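Local coordinates for protein condensin complex subunit 3 (Schizosaccharomyces pombe, PDB 5OQR) that serves as a regulatory subunit of condensin, the complex needed to convert interphase chromatin into mitotic-like condensed chromosomes, at residues 250-255 with 286-291; 296-301 with 331-336; 706-711 with 746-751; 732-737 with 771-776. One frame throughout, in Å; residues are numbered along the deposited sequence.

Contact 1 of 4, residues 250-255 with 286-291; sequences LAYQWI and FDVRVD
A helix-to-helix contact of the alpha-solenoid, polar at its centre and apolar beside it, joins helix 240-257 to the C-terminal end of helix 275-288, where Arg289, just past that end, reaches the backbone carbonyl of Ala251. Helix 240-257 carries residues 250-255, part of HEAT repeat 5. Arg289 NH1 donates to Ala251 O at 2.7 Å. The oxygen lies practically in the guanidinium plane, and the nitrogen approaches nearly along the C=O axis (173°), although the N-H itself is turned, with an angle of 133° at the hydrogen. A local widening of the helix fits this arrangement: over 250-254 it makes a pi-type turn, and Ile255 N, which an alpha-helix would pair with Ala251 O, bonds weakly to Leu250 O instead. The arginine chain gets there by bending at both chi2 and chi3.

Tyr252 lies over one face of the guanidinium, the two planes only 3° apart. Its CE1 sits 3.8 Å from Arg289 NE, while CD of the same arginine comes up to the CZ and OH end of the tyrosine. Val288 CG1 approaches the same ring obliquely at CE2, and that methyl also rests 3.8 Å from Ala251 CB. Ile255 CG2 completes the setting at the guanidinium edge.

Val288 extends the seam backwards along helix 240-257, touching Lys244, Ala247 and Asp248, while Phe285 of helix 275-288 packs on Leu250, Ala251 and Ile255, and Leu265 of the short helix 262-266 meets Leu250 and Trp254.

Contact 2 of 4, residues 296-301 with 331-336; sequences LEFPEQ and DKMPEV
Two loops that lead into helices meet here, with Lys332 and Met333 of one closing on Leu296, Glu297 and Phe298 of the other. Lys332 runs extended beyond CG, and its NZ ends at two acceptors. One is Glu297 OE2, at 3.1 Å, a salt bridge in which the ammonium sits above the carboxylate plane, 42° out of it. The other is the backbone oxygen of Leu296, 3.2 Å from NZ; a water that accepts from NZ and donates to Leu296 O links the same two atoms a second time. Pro299 and Glu335 are the N-cap residues of helices 300-304 and 336-348, so the contact ties together two helix starts of the alpha-solenoid. Deeper in, Phe298 makes a Met-aromatic contact with Met333. The methionine side chain sets off away from Phe298 but doubles back through chi2 (-67°) and chi3 (95°), which lays CE over one face of the ring, 3.5 Å from its centroid, with SD farther off at 5.1 Å. Lys332 CB meets the edge of the same ring near CD1. From helix 308-324, Phe317 touches Leu296, Phe298 and Met333, and Phe302 of helix 300-304 packs edge-to-face with Phe298.

Contact 3 of 4, residues 706-711 with 746-751; sequences VHLHLA and SDYQRT
Tyr748 OH is gripped by two backbone groups outside the contact, donating to Pro740 O and accepting from Leu743 N, which fixes the ring whose CD1 lies 4.3 Å from Leu708 CD2. The setting is a helix pair of the alpha-solenoid: residues 706-711, in HEAT repeat 9, run beside 746-751 in nearly the same direction, the segment axes 22° apart and 10.1 Å from each other at closest approach. Leu708 is the side chain that bridges them. With CG anti to its backbone N (chi1 -162°), the branch point extends toward Thr751, where CG and CD1 pack against OG1, itself hydrogen-bonded to Asn712 OD1. The other methyl, CD2, turns to the preceding turn of the partner helix and sits 3.8 Å from Asp747 CB, with the carbonyl oxygen of Asp747 equally near. An alanine at Leu708 would probably open a gap between the helices, leaving Thr751, Asp747 and the Tyr748 ring without the branched group that they now pack around. Ile739, in the loop before helix 745-759, also touches Leu708. One turn farther on the helices come nearest, Ala711 to Thr751 (7.1 Å between CA atoms), and there the alanine CB faces Thr751 CG2 at 4.2 Å.

Contact 4 of 4, residues 732-737 with 771-776; sequences SLLGKL and SILAKF
Leu734 packs against Phe776 and Leu773 at once, one methyl to each. Its CD2 lies over one face of the phenylalanine ring, 4.1 Å from the centroid and 14° off the normal, a CH-pi contact displaced toward the rim; its CD1 meets Leu773 CD2 at 3.7 Å. The ring reaches across because Phe776 CG stands anti to its backbone N (chi1 -167°), and its CD1 also comes close to the carbonyl oxygen of Leu734. Leu737 CD1 touches the ring obliquely at CE1. An alanine at Phe776 would probably leave the CD2 methyl of Leu734 and the CD1 methyl of Leu737 facing a gap where the ring had been. Residues 732-737 come from HEAT repeat 9 and pack on helix 767-785, the segment axes crossing at 37° and 9.0 Å apart. At the other end of the seam Ile772 carries the packing on: CG2 lies 4.0 Å from Gly735 N, and CD1 meets Ser732 CA. Farther out, Ala711 and Phe715 of helix 706-717 touch Leu734, Thr751 of helix 745-759 touches Phe776, and Leu755 and Tyr758 of that same helix touch Leu773.

How the contacts relate
The four contacts form two pairs on opposite sides of the chain's centre. Contacts 1 and 2 follow one another along the chain, their centres 22 Å apart, and meet where Phe286 CZ packs 3.7 Å from Leu296 CD1. Contacts 3 and 4 are interleaved in sequence and closer, 13 Å between centres: Ala711 CB lies 3.7 Å from Leu737 CD1 and 3.9 Å from Leu734 CD2, so Ala711 of contact 3 packs directly on contact 4, near the C-terminus. Between the pairs nothing touches; contacts 1 and 3 have centres 57 Å apart, contacts 2 and 4 70 Å. Each contact joins segments 30 to 35 residues apart at their closest ends along the alpha-solenoid.

Contact 1 of 4, residues 250-255 with 286-291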
loop_
_atom_site.group_PDB
_atom_site.type_symbol
_atom_site.label_atom_id
_atom_site.label_comp_id
_atom_site.label_asym_id
_atom_site.label_seq_id
_atom_site.Cartn_x
_atom_site.Cartn_y
_atom_site.Cartn_z
ATOM N N LEU A 250 7.745 18.151 -0.065
ATOM C CA LEU A 250 8.171 18.277 1.321
ATOM C C LEU A 250 9.437 19.118 1.433
ATOM O O LEU A 250 9.583 19.909 2.370
ATOM C CB LEU A 250 8.381 16.879 1.908
ATOM C CG LEU A 250 8.798 16.686 3.369
ATOM C CD1 LEU A 250 10.310 16.709 3.510
ATOM C CD2 LEU A 250 8.150 17.716 4.283
ATOM N N ALA A 251 10.346 18.986 0.471
ATOM C CA ALA A 251 11.672 19.575 0.580
ATOM C C ALA A 251 11.790 20.958 -0.046
ATOM O O ALA A 251 12.821 21.609 0.140
ATOM C CB ALA A 251 12.707 18.648 -0.065
ATOM N N TYR A 252 10.781 21.429 -0.779
ATOM C CA TYR A 252 10.898 22.718 -1.452
ATOM C C TYR A 252 9.706 23.626 -1.183
ATOM O O TYR A 252 9.861 24.850 -1.137
ATOM C CB TYR A 252 11.072 22.517 -2.958
ATOM C CG TYR A 252 12.475 22.114 -3.357
ATOM C CD1 TYR A 252 13.542 22.983 -3.183
ATOM C CD2 TYR A 252 12.732 20.869 -3.911
ATOM C CE1 TYR A 252 14.824 22.622 -3.543
ATOM C CE2 TYR A 252 14.010 20.500 -4.276
ATOM C CZ TYR A 252 15.053 21.381 -4.090
ATOM O OH TYR A 252 16.331 21.019 -4.451
ATOM N N GLN A 253 8.518 23.054 -1.004
ATOM C CA GLN A 253 7.345 23.863 -0.686
ATOM C C GLN A 253 7.102 23.929 0.820
ATOM O O GLN A 253 7.064 25.016 1.402
ATOM C CB GLN A 253 6.106 23.310 -1.393
ATOM C CG GLN A 253 4.888 24.220 -1.268
ATOM C CD GLN A 253 3.579 23.468 -1.364
ATOM O OE1 GLN A 253 3.476 22.460 -2.061
ATOM N NE2 GLN A 253 2.568 23.952 -0.650
ATOM N N TRP A 254 6.925 22.772 1.458
ATOM C CA TRP A 254 6.577 22.759 2.875
ATOM C C TRP A 254 7.677 23.383 3.722
ATOM O O TRP A 254 7.395 24.119 4.673
ATOM C CB TRP A 254 6.287 21.329 3.327
ATOM C CG TRP A 254 4.978 20.817 2.814
ATOM C CD1 TRP A 254 4.279 21.289 1.744
ATOM C CD2 TRP A 254 4.201 19.746 3.359
ATOM N NE1 TRP A 254 3.121 20.575 1.584
ATOM C CE2 TRP A 254 3.047 19.621 2.563
ATOM C CE3 TRP A 254 4.370 18.880 4.441
ATOM C CZ2 TRP A 254 2.068 18.666 2.814
ATOM C CZ3 TRP A 254 3.397 17.931 4.687
ATOM C CH2 TRP A 254 2.261 17.831 3.878
ATOM N N ILE A 255 8.938 23.101 3.394
ATOM C CA ILE A 255 10.038 23.742 4.102
ATOM C C ILE A 255 9.943 25.255 3.968
ATOM O O ILE A 255 10.372 25.996 4.861
ATOM C CB ILE A 255 11.386 23.207 3.578
ATOM C CG1 ILE A 255 12.555 23.787 4.374
ATOM C CG2 ILE A 255 11.566 23.559 2.108
ATOM C CD1 ILE A 255 12.495 23.523 5.867
ATOM N N PHE A 286 16.683 15.086 3.195
ATOM C CA PHE A 286 18.119 15.157 2.966
ATOM C C PHE A 286 18.579 14.311 1.790
ATOM O O PHE A 286 19.720 14.469 1.348
ATOM C CB PHE A 286 18.871 14.742 4.232
ATOM C CG PHE A 286 18.831 15.776 5.317
ATOM C CD1 PHE A 286 19.399 17.021 5.120
ATOM C CD2 PHE A 286 18.229 15.507 6.530
ATOM C CE1 PHE A 286 19.364 17.979 6.110
ATOM C CE2 PHE A 286 18.192 16.461 7.526
ATOM C CZ PHE A 286 18.761 17.699 7.314
ATOM N N ASP A 287 17.733 13.416 1.279
ATOM C CA ASP A 287 18.016 12.807 -0.015
ATOM C C ASP A 287 17.840 13.826 -1.132
ATOM O O ASP A 287 18.590 13.821 -2.112
ATOM C CB ASP A 287 17.111 11.596 -0.242
ATOM C CG ASP A 287 17.598 10.353 0.482
ATOM O OD1 ASP A 287 18.822 10.219 0.688
ATOM O OD2 ASP A 287 16.755 9.503 0.840
ATOM N N VAL A 288 16.859 14.717 -0.988
ATOM C CA VAL A 288 16.640 15.772 -1.969
ATOM C C VAL A 288 17.632 16.911 -1.768
ATOM O O VAL A 288 18.143 17.480 -2.738
ATOM C CB VAL A 288 15.186 16.271 -1.881
ATOM C CG1 VAL A 288 14.935 17.382 -2.889
ATOM C CG2 VAL A 288 14.213 15.123 -2.098
ATOM N N ARG A 289 17.912 17.265 -0.519
ATOM C CA ARG A 289 18.741 18.419 -0.179
ATOM C C ARG A 289 19.976 17.930 0.573
ATOM O O ARG A 289 20.141 18.206 1.765
ATOM C CB ARG A 289 17.943 19.436 0.662
ATOM C CG ARG A 289 16.537 19.748 0.148
ATOM C CD ARG A 289 16.544 20.756 -0.987
ATOM N NE ARG A 289 17.159 22.022 -0.596
ATOM C CZ ARG A 289 16.515 23.032 -0.020
ATOM N NH1 ARG A 289 15.220 22.947 0.248
ATOM N NH2 ARG A 289 17.172 24.137 0.292
ATOM N N VAL A 290 20.853 17.207 -0.128
ATOM C CA VAL A 290 22.062 16.693 0.510
ATOM C C VAL A 290 22.953 17.835 0.977
ATOM O O VAL A 290 23.696 17.691 1.956
ATOM C CB VAL A 290 22.818 15.756 -0.453
ATOM C CG1 VAL A 290 24.071 15.207 0.216
ATOM C CG2 VAL A 290 21.920 14.621 -0.903
ATOM N N ASP A 291 22.906 18.976 0.290
ATOM C CA ASP A 291 23.743 20.108 0.675
ATOM C C ASP A 291 23.468 20.537 2.110
ATOM O O ASP A 291 24.386 20.946 2.830
ATOM C CB ASP A 291 23.514 21.278 -0.281
ATOM C CG ASP A 291 22.046 21.645 -0.415
ATOM O OD1 ASP A 291 21.209 20.724 -0.522
ATOM O OD2 ASP A 291 21.726 22.852 -0.412
#

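Contact 2 of 4, residues 296-301 with 331-336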
loop_
_atom_site.group_PDB
_atom_site.type_symbol
_atom_site.label_atom_id
_atom_site.label_comp_id
_atom_site.label_asym_id
_atom_site.label_seq_id
_atom_site.Cartn_x
_atom_site.Cartn_y
_atom_site.Cartn_z
ATOM N N LEU A 296 24.240 21.194 9.197
ATOM C CA LEU A 296 23.756 21.031 10.558
ATOM C C LEU A 296 24.920 21.036 11.538
ATOM O O LEU A 296 25.945 20.386 11.319
ATOM C CB LEU A 296 22.971 19.728 10.702
ATOM C CG LEU A 296 21.661 19.608 9.925
ATOM C CD1 LEU A 296 21.079 18.219 10.119
ATOM C CD2 LEU A 296 20.659 20.665 10.355
ATOM N N GLU A 297 24.753 21.780 12.627
ATOM C CA GLU A 297 25.751 21.863 13.681
ATOM C C GLU A 297 25.120 21.471 15.008
ATOM O O GLU A 297 23.982 21.850 15.306
ATOM C CB GLU A 297 26.343 23.273 13.776
ATOM C CG GLU A 297 27.018 23.741 12.499
ATOM C CD GLU A 297 28.152 22.827 12.069
ATOM O OE1 GLU A 297 28.833 22.262 12.950
ATOM O OE2 GLU A 297 28.356 22.669 10.847
ATOM N N PHE A 298 25.867 20.706 15.803
ATOM C CA PHE A 298 25.400 20.198 17.090
ATOM C C PHE A 298 26.368 20.639 18.182
ATOM O O PHE A 298 27.117 19.822 18.734
ATOM C CB PHE A 298 25.264 18.678 17.060
ATOM C CG PHE A 298 24.370 18.177 15.966
ATOM C CD1 PHE A 298 24.892 17.827 14.735
ATOM C CD2 PHE A 298 23.007 18.065 16.165
ATOM C CE1 PHE A 298 24.075 17.371 13.724
ATOM C CE2 PHE A 298 22.183 17.609 15.158
ATOM C CZ PHE A 298 22.718 17.261 13.936
ATOM N N PRO A 299 26.383 21.926 18.511
ATOM C CA PRO A 299 27.219 22.398 19.619
ATOM C C PRO A 299 26.708 21.872 20.952
ATOM O O PRO A 299 25.647 21.254 21.049
ATOM C CB PRO A 299 27.100 23.920 19.531
ATOM C CG PRO A 299 25.786 24.151 18.864
ATOM C CD PRO A 299 25.614 23.021 17.895
ATOM N N GLU A 300 27.496 22.127 21.998
ATOM C CA GLU A 300 27.083 21.750 23.345
ATOM C C GLU A 300 25.716 22.331 23.675
ATOM O O GLU A 300 24.871 21.655 24.274
ATOM C CB GLU A 300 28.127 22.218 24.359
ATOM C CG GLU A 300 27.898 21.723 25.783
ATOM C CD GLU A 300 28.326 20.279 25.983
ATOM O OE1 GLU A 300 28.222 19.777 27.124
ATOM O OE2 GLU A 300 28.768 19.643 25.003
ATOM N N GLN A 301 25.477 23.584 23.284
ATOM C CA GLN A 301 24.174 24.206 23.498
ATOM C C GLN A 301 23.048 23.335 22.958
ATOM O O GLN A 301 21.988 23.218 23.581
ATOM C CB GLN A 301 24.148 25.580 22.828
ATOM C CG GLN A 301 22.817 26.322 22.915
ATOM C CD GLN A 301 22.637 27.326 21.793
ATOM O OE1 GLN A 301 23.419 27.364 20.845
ATOM N NE2 GLN A 301 21.598 28.143 21.893
ATOM N N ASP A 331 31.570 12.795 13.146
ATOM C CA ASP A 331 32.388 13.436 14.167
ATOM C C ASP A 331 31.627 14.530 14.900
ATOM O O ASP A 331 32.069 14.967 15.967
ATOM C CB ASP A 331 33.657 14.016 13.539
ATOM C CG ASP A 331 34.684 12.948 13.198
ATOM O OD1 ASP A 331 34.734 11.919 13.903
ATOM O OD2 ASP A 331 35.446 13.141 12.226
ATOM N N LYS A 332 30.495 14.981 14.357
ATOM C CA LYS A 332 29.681 15.977 15.037
ATOM C C LYS A 332 28.808 15.370 16.125
ATOM O O LYS A 332 28.302 16.107 16.977
ATOM C CB LYS A 332 28.805 16.711 14.023
ATOM C CG LYS A 332 29.594 17.343 12.897
ATOM C CD LYS A 332 28.700 18.122 11.957
ATOM C CE LYS A 332 29.488 18.650 10.777
ATOM N NZ LYS A 332 28.732 19.679 10.017
ATOM N N MET A 333 28.621 14.058 16.116
ATOM C CA MET A 333 27.878 13.406 17.177
ATOM C C MET A 333 28.777 13.196 18.393
ATOM O O MET A 333 29.985 12.998 18.253
ATOM C CB MET A 333 27.330 12.066 16.700
ATOM C CG MET A 333 26.266 12.175 15.620
ATOM S SD MET A 333 24.734 12.935 16.190
ATOM C CE MET A 333 24.981 14.644 15.722
ATOM N N PRO A 334 28.210 13.232 19.594
ATOM C CA PRO A 334 29.035 13.259 20.802
ATOM C C PRO A 334 29.595 11.891 21.150
ATOM O O PRO A 334 29.108 10.850 20.709
ATOM C CB PRO A 334 28.057 13.736 21.879
ATOM C CG PRO A 334 26.743 13.236 21.421
ATOM C CD PRO A 334 26.774 13.276 19.913
ATOM N N GLU A 335 30.646 11.920 21.961
ATOM C CA GLU A 335 31.198 10.704 22.526
ATOM C C GLU A 335 30.263 10.169 23.606
ATOM O O GLU A 335 29.434 10.892 24.164
ATOM C CB GLU A 335 32.587 10.971 23.105
ATOM C CG GLU A 335 33.557 11.623 22.123
ATOM C CD GLU A 335 34.470 10.620 21.451
ATOM O OE1 GLU A 335 35.304 10.011 22.154
ATOM O OE2 GLU A 335 34.349 10.432 20.222
ATOM N N VAL A 336 30.403 8.876 23.899
ATOM C CA VAL A 336 29.510 8.239 24.861
ATOM C C VAL A 336 29.580 8.933 26.214
ATOM O O VAL A 336 28.584 8.983 26.945
ATOM C CB VAL A 336 29.842 6.740 24.983
ATOM C CG1 VAL A 336 29.652 6.043 23.652
ATOM C CG2 VAL A 336 31.251 6.560 25.476
HETATM O O HOH W 1 26.328 18.673 9.576
#

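Contact 3 of 4, residues 706-711 with 746-751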
loop_
_atom_site.group_PDB
_atom_site.type_symbol
_atom_site.label_atom_id
_atom_site.label_comp_id
_atom_site.label_asym_id
_atom_site.label_seq_id
_atom_site.Cartn_x
_atom_site.Cartn_y
_atom_site.Cartn_z
ATOM N N VAL A 706 2.121 -27.222 -13.484
ATOM C CA VAL A 706 1.082 -27.103 -12.466
ATOM C C VAL A 706 -0.277 -26.879 -13.113
ATOM O O VAL A 706 -1.297 -27.396 -12.645
ATOM C CB VAL A 706 1.429 -25.973 -11.476
ATOM C CG1 VAL A 706 0.346 -25.828 -10.412
ATOM C CG2 VAL A 706 2.773 -26.231 -10.821
ATOM N N HIS A 707 -0.316 -26.098 -14.193
ATOM C CA HIS A 707 -1.592 -25.794 -14.829
ATOM C C HIS A 707 -2.153 -27.008 -15.558
ATOM O O HIS A 707 -3.365 -27.242 -15.538
ATOM C CB HIS A 707 -1.430 -24.612 -15.783
ATOM C CG HIS A 707 -1.653 -23.279 -15.137
ATOM N ND1 HIS A 707 -1.546 -22.094 -15.829
ATOM C CD2 HIS A 707 -1.980 -22.944 -13.867
ATOM C CE1 HIS A 707 -1.800 -21.086 -15.016
ATOM N NE2 HIS A 707 -2.066 -21.575 -13.819
ATOM N N LEU A 708 -1.295 -27.793 -16.206
ATOM C CA LEU A 708 -1.773 -29.038 -16.788
ATOM C C LEU A 708 -2.160 -30.031 -15.703
ATOM O O LEU A 708 -3.086 -30.827 -15.892
ATOM C CB LEU A 708 -0.712 -29.636 -17.712
ATOM C CG LEU A 708 -1.227 -30.677 -18.707
ATOM C CD1 LEU A 708 -2.205 -30.058 -19.696
ATOM C CD2 LEU A 708 -0.069 -31.319 -19.445
ATOM N N HIS A 709 -1.467 -29.999 -14.564
ATOM C CA HIS A 709 -1.901 -30.780 -13.413
ATOM C C HIS A 709 -3.238 -30.277 -12.890
ATOM O O HIS A 709 -4.080 -31.070 -12.457
ATOM C CB HIS A 709 -0.838 -30.727 -12.315
ATOM C CG HIS A 709 -1.299 -31.280 -11.003
ATOM N ND1 HIS A 709 -1.401 -30.510 -9.865
ATOM C CD2 HIS A 709 -1.699 -32.524 -10.652
ATOM C CE1 HIS A 709 -1.838 -31.257 -8.867
ATOM N NE2 HIS A 709 -2.027 -32.484 -9.319
ATOM N N LEU A 710 -3.455 -28.962 -12.931
ATOM C CA LEU A 710 -4.721 -28.406 -12.471
ATOM C C LEU A 710 -5.866 -28.810 -13.393
ATOM O O LEU A 710 -6.992 -29.027 -12.935
ATOM C CB LEU A 710 -4.616 -26.884 -12.377
ATOM C CG LEU A 710 -5.857 -26.153 -11.863
ATOM C CD1 LEU A 710 -6.203 -26.597 -10.454
ATOM C CD2 LEU A 710 -5.644 -24.655 -11.917
ATOM N N ALA A 711 -5.599 -28.905 -14.695
ATOM C CA ALA A 711 -6.604 -29.410 -15.622
ATOM C C ALA A 711 -7.071 -30.799 -15.209
ATOM O O ALA A 711 -8.274 -31.073 -15.148
ATOM C CB ALA A 711 -6.039 -29.429 -17.040
ATOM N N SER A 746 3.645 -37.472 -23.304
ATOM C CA SER A 746 2.915 -38.266 -22.324
ATOM C C SER A 746 2.116 -37.388 -21.369
ATOM O O SER A 746 1.103 -37.833 -20.821
ATOM C CB SER A 746 3.883 -39.152 -21.540
ATOM O OG SER A 746 4.859 -38.375 -20.871
ATOM N N ASP A 747 2.553 -36.146 -21.154
ATOM C CA ASP A 747 1.796 -35.237 -20.301
ATOM C C ASP A 747 0.477 -34.852 -20.959
ATOM O O ASP A 747 -0.586 -34.932 -20.335
ATOM C CB ASP A 747 2.630 -33.994 -19.986
ATOM C CG ASP A 747 3.801 -34.292 -19.068
ATOM O OD1 ASP A 747 3.678 -35.193 -18.211
ATOM O OD2 ASP A 747 4.846 -33.627 -19.200
ATOM N N TYR A 748 0.525 -34.436 -22.225
ATOM C CA TYR A 748 -0.706 -34.138 -22.950
ATOM C C TYR A 748 -1.570 -35.384 -23.092
ATOM O O TYR A 748 -2.801 -35.307 -23.021
ATOM C CB TYR A 748 -0.379 -33.558 -24.325
ATOM C CG TYR A 748 0.499 -32.333 -24.285
ATOM C CD1 TYR A 748 0.058 -31.160 -23.694
ATOM C CD2 TYR A 748 1.765 -32.347 -24.848
ATOM C CE1 TYR A 748 0.856 -30.038 -23.658
ATOM C CE2 TYR A 748 2.570 -31.230 -24.818
ATOM C CZ TYR A 748 2.110 -30.077 -24.223
ATOM O OH TYR A 748 2.910 -28.958 -24.190
ATOM N N GLN A 749 -0.941 -36.543 -23.297
ATOM C CA GLN A 749 -1.700 -37.785 -23.388
ATOM C C GLN A 749 -2.415 -38.086 -22.079
ATOM O O GLN A 749 -3.560 -38.550 -22.081
ATOM C CB GLN A 749 -0.772 -38.939 -23.767
ATOM C CG GLN A 749 -0.224 -38.860 -25.181
ATOM C CD GLN A 749 0.848 -39.898 -25.447
ATOM O OE1 GLN A 749 1.097 -40.777 -24.622
ATOM N NE2 GLN A 749 1.490 -39.800 -26.604
ATOM N N ARG A 750 -1.758 -37.823 -20.948
ATOM C CA ARG A 750 -2.359 -38.136 -19.658
ATOM C C ARG A 750 -3.565 -37.249 -19.382
ATOM O O ARG A 750 -4.573 -37.714 -18.841
ATOM C CB ARG A 750 -1.324 -37.987 -18.543
ATOM C CG ARG A 750 -1.537 -38.950 -17.390
ATOM C CD ARG A 750 -1.301 -38.299 -16.040
ATOM N NE ARG A 750 -1.752 -39.160 -14.950
ATOM C CZ ARG A 750 -1.952 -38.753 -13.699
ATOM N NH1 ARG A 750 -1.745 -37.487 -13.364
ATOM N NH2 ARG A 750 -2.366 -39.616 -12.782
ATOM N N THR A 751 -3.484 -35.968 -19.749
ATOM C CA THR A 751 -4.605 -35.066 -19.508
ATOM C C THR A 751 -5.777 -35.393 -20.423
ATOM O O THR A 751 -6.937 -35.274 -20.017
ATOM C CB THR A 751 -4.163 -33.611 -19.689
ATOM O OG1 THR A 751 -3.199 -33.280 -18.687
ATOM C CG2 THR A 751 -5.344 -32.655 -19.564
#

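Contact 4 of 4, residues 732-737 with 771-776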
loop_
_atom_site.group_PDB
_atom_site.type_symbol
_atom_site.label_atom_id
_atom_site.label_comp_id
_atom_site.label_asym_id
_atom_site.label_seq_id
_atom_site.Cartn_x
_atom_site.Cartn_y
_atom_site.Cartn_z
ATOM N N SER A 732 -15.040 -23.297 -17.392
ATOM C CA SER A 732 -14.539 -22.001 -17.838
ATOM C C SER A 732 -13.053 -21.838 -17.552
ATOM O O SER A 732 -12.350 -21.146 -18.295
ATOM C CB SER A 732 -15.324 -20.880 -17.159
ATOM O OG SER A 732 -15.219 -20.972 -15.749
ATOM N N LEU A 733 -12.556 -22.468 -16.486
ATOM C CA LEU A 733 -11.161 -22.282 -16.101
ATOM C C LEU A 733 -10.208 -22.960 -17.073
ATOM O O LEU A 733 -9.080 -22.489 -17.258
ATOM C CB LEU A 733 -10.944 -22.812 -14.685
ATOM C CG LEU A 733 -11.924 -22.256 -13.650
ATOM C CD1 LEU A 733 -11.703 -22.915 -12.307
ATOM C CD2 LEU A 733 -11.793 -20.745 -13.545
ATOM N N LEU A 734 -10.634 -24.060 -17.702
ATOM C CA LEU A 734 -9.776 -24.744 -18.664
ATOM C C LEU A 734 -9.334 -23.811 -19.782
ATOM O O LEU A 734 -8.232 -23.964 -20.318
ATOM C CB LEU A 734 -10.505 -25.955 -19.241
ATOM C CG LEU A 734 -10.703 -27.127 -18.281
ATOM C CD1 LEU A 734 -11.818 -28.024 -18.771
ATOM C CD2 LEU A 734 -9.416 -27.917 -18.131
ATOM N N GLY A 735 -10.168 -22.837 -20.142
ATOM C CA GLY A 735 -9.800 -21.883 -21.171
ATOM C C GLY A 735 -8.806 -20.840 -20.712
ATOM O O GLY A 735 -8.107 -20.256 -21.545
ATOM N N LYS A 736 -8.724 -20.593 -19.407
ATOM C CA LYS A 736 -7.794 -19.609 -18.872
ATOM C C LYS A 736 -6.435 -20.201 -18.531
ATOM O O LYS A 736 -5.477 -19.447 -18.339
ATOM C CB LYS A 736 -8.383 -18.952 -17.623
ATOM C CG LYS A 736 -9.801 -18.446 -17.804
ATOM C CD LYS A 736 -10.372 -17.909 -16.510
ATOM C CE LYS A 736 -11.835 -17.527 -16.667
ATOM N NZ LYS A 736 -12.039 -16.510 -17.732
ATOM N N LEU A 737 -6.330 -21.525 -18.455
ATOM C CA LEU A 737 -5.063 -22.156 -18.121
ATOM C C LEU A 737 -3.981 -21.744 -19.112
ATOM O O LEU A 737 -4.247 -21.470 -20.284
ATOM C CB LEU A 737 -5.209 -23.676 -18.112
ATOM C CG LEU A 737 -6.192 -24.263 -17.100
ATOM C CD1 LEU A 737 -6.364 -25.754 -17.336
ATOM C CD2 LEU A 737 -5.726 -24.004 -15.682
ATOM N N SER A 771 -17.779 -26.005 -26.374
ATOM C CA SER A 771 -16.789 -25.326 -27.203
ATOM C C SER A 771 -15.454 -25.202 -26.478
ATOM O O SER A 771 -14.393 -25.349 -27.092
ATOM C CB SER A 771 -17.309 -23.951 -27.614
ATOM O OG SER A 771 -16.444 -23.337 -28.555
ATOM N N ILE A 772 -15.486 -24.929 -25.173
ATOM C CA ILE A 772 -14.251 -24.855 -24.400
ATOM C C ILE A 772 -13.582 -26.222 -24.341
ATOM O O ILE A 772 -12.365 -26.340 -24.521
ATOM C CB ILE A 772 -14.534 -24.305 -22.990
ATOM C CG1 ILE A 772 -15.097 -22.885 -23.073
ATOM C CG2 ILE A 772 -13.263 -24.305 -22.143
ATOM C CD1 ILE A 772 -15.730 -22.409 -21.786
ATOM N N LEU A 773 -14.363 -27.272 -24.087
ATOM C CA LEU A 773 -13.793 -28.613 -24.022
ATOM C C LEU A 773 -13.218 -29.037 -25.365
ATOM O O LEU A 773 -12.149 -29.652 -25.424
ATOM C CB LEU A 773 -14.853 -29.607 -23.553
ATOM C CG LEU A 773 -15.293 -29.476 -22.094
ATOM C CD1 LEU A 773 -16.446 -30.416 -21.805
ATOM C CD2 LEU A 773 -14.134 -29.753 -21.147
ATOM N N ALA A 774 -13.909 -28.712 -26.459
ATOM C CA ALA A 774 -13.412 -29.078 -27.780
ATOM C C ALA A 774 -12.130 -28.328 -28.113
ATOM O O ALA A 774 -11.177 -28.914 -28.635
ATOM C CB ALA A 774 -14.480 -28.803 -28.836
ATOM N N LYS A 775 -12.088 -27.030 -27.818
ATOM C CA LYS A 775 -10.880 -26.257 -28.077
ATOM C C LYS A 775 -9.721 -26.734 -27.214
ATOM O O LYS A 775 -8.568 -26.712 -27.658
ATOM C CB LYS A 775 -11.158 -24.778 -27.836
ATOM C CG LYS A 775 -10.231 -23.838 -28.587
ATOM C CD LYS A 775 -10.653 -22.387 -28.412
ATOM C CE LYS A 775 -11.974 -22.091 -29.112
ATOM N NZ LYS A 775 -12.961 -21.462 -28.192
ATOM N N PHE A 776 -10.005 -27.164 -25.984
ATOM C CA PHE A 776 -8.962 -27.701 -25.121
ATOM C C PHE A 776 -8.486 -29.060 -25.619
ATOM O O PHE A 776 -7.280 -29.331 -25.648
ATOM C CB PHE A 776 -9.484 -27.805 -23.688
ATOM C CG PHE A 776 -8.415 -28.051 -22.668
ATOM C CD1 PHE A 776 -7.730 -26.994 -22.098
ATOM C CD2 PHE A 776 -8.097 -29.337 -22.275
ATOM C CE1 PHE A 776 -6.747 -27.214 -21.159
ATOM C CE2 PHE A 776 -7.115 -29.564 -21.335
ATOM C CZ PHE A 776 -6.439 -28.501 -20.775
#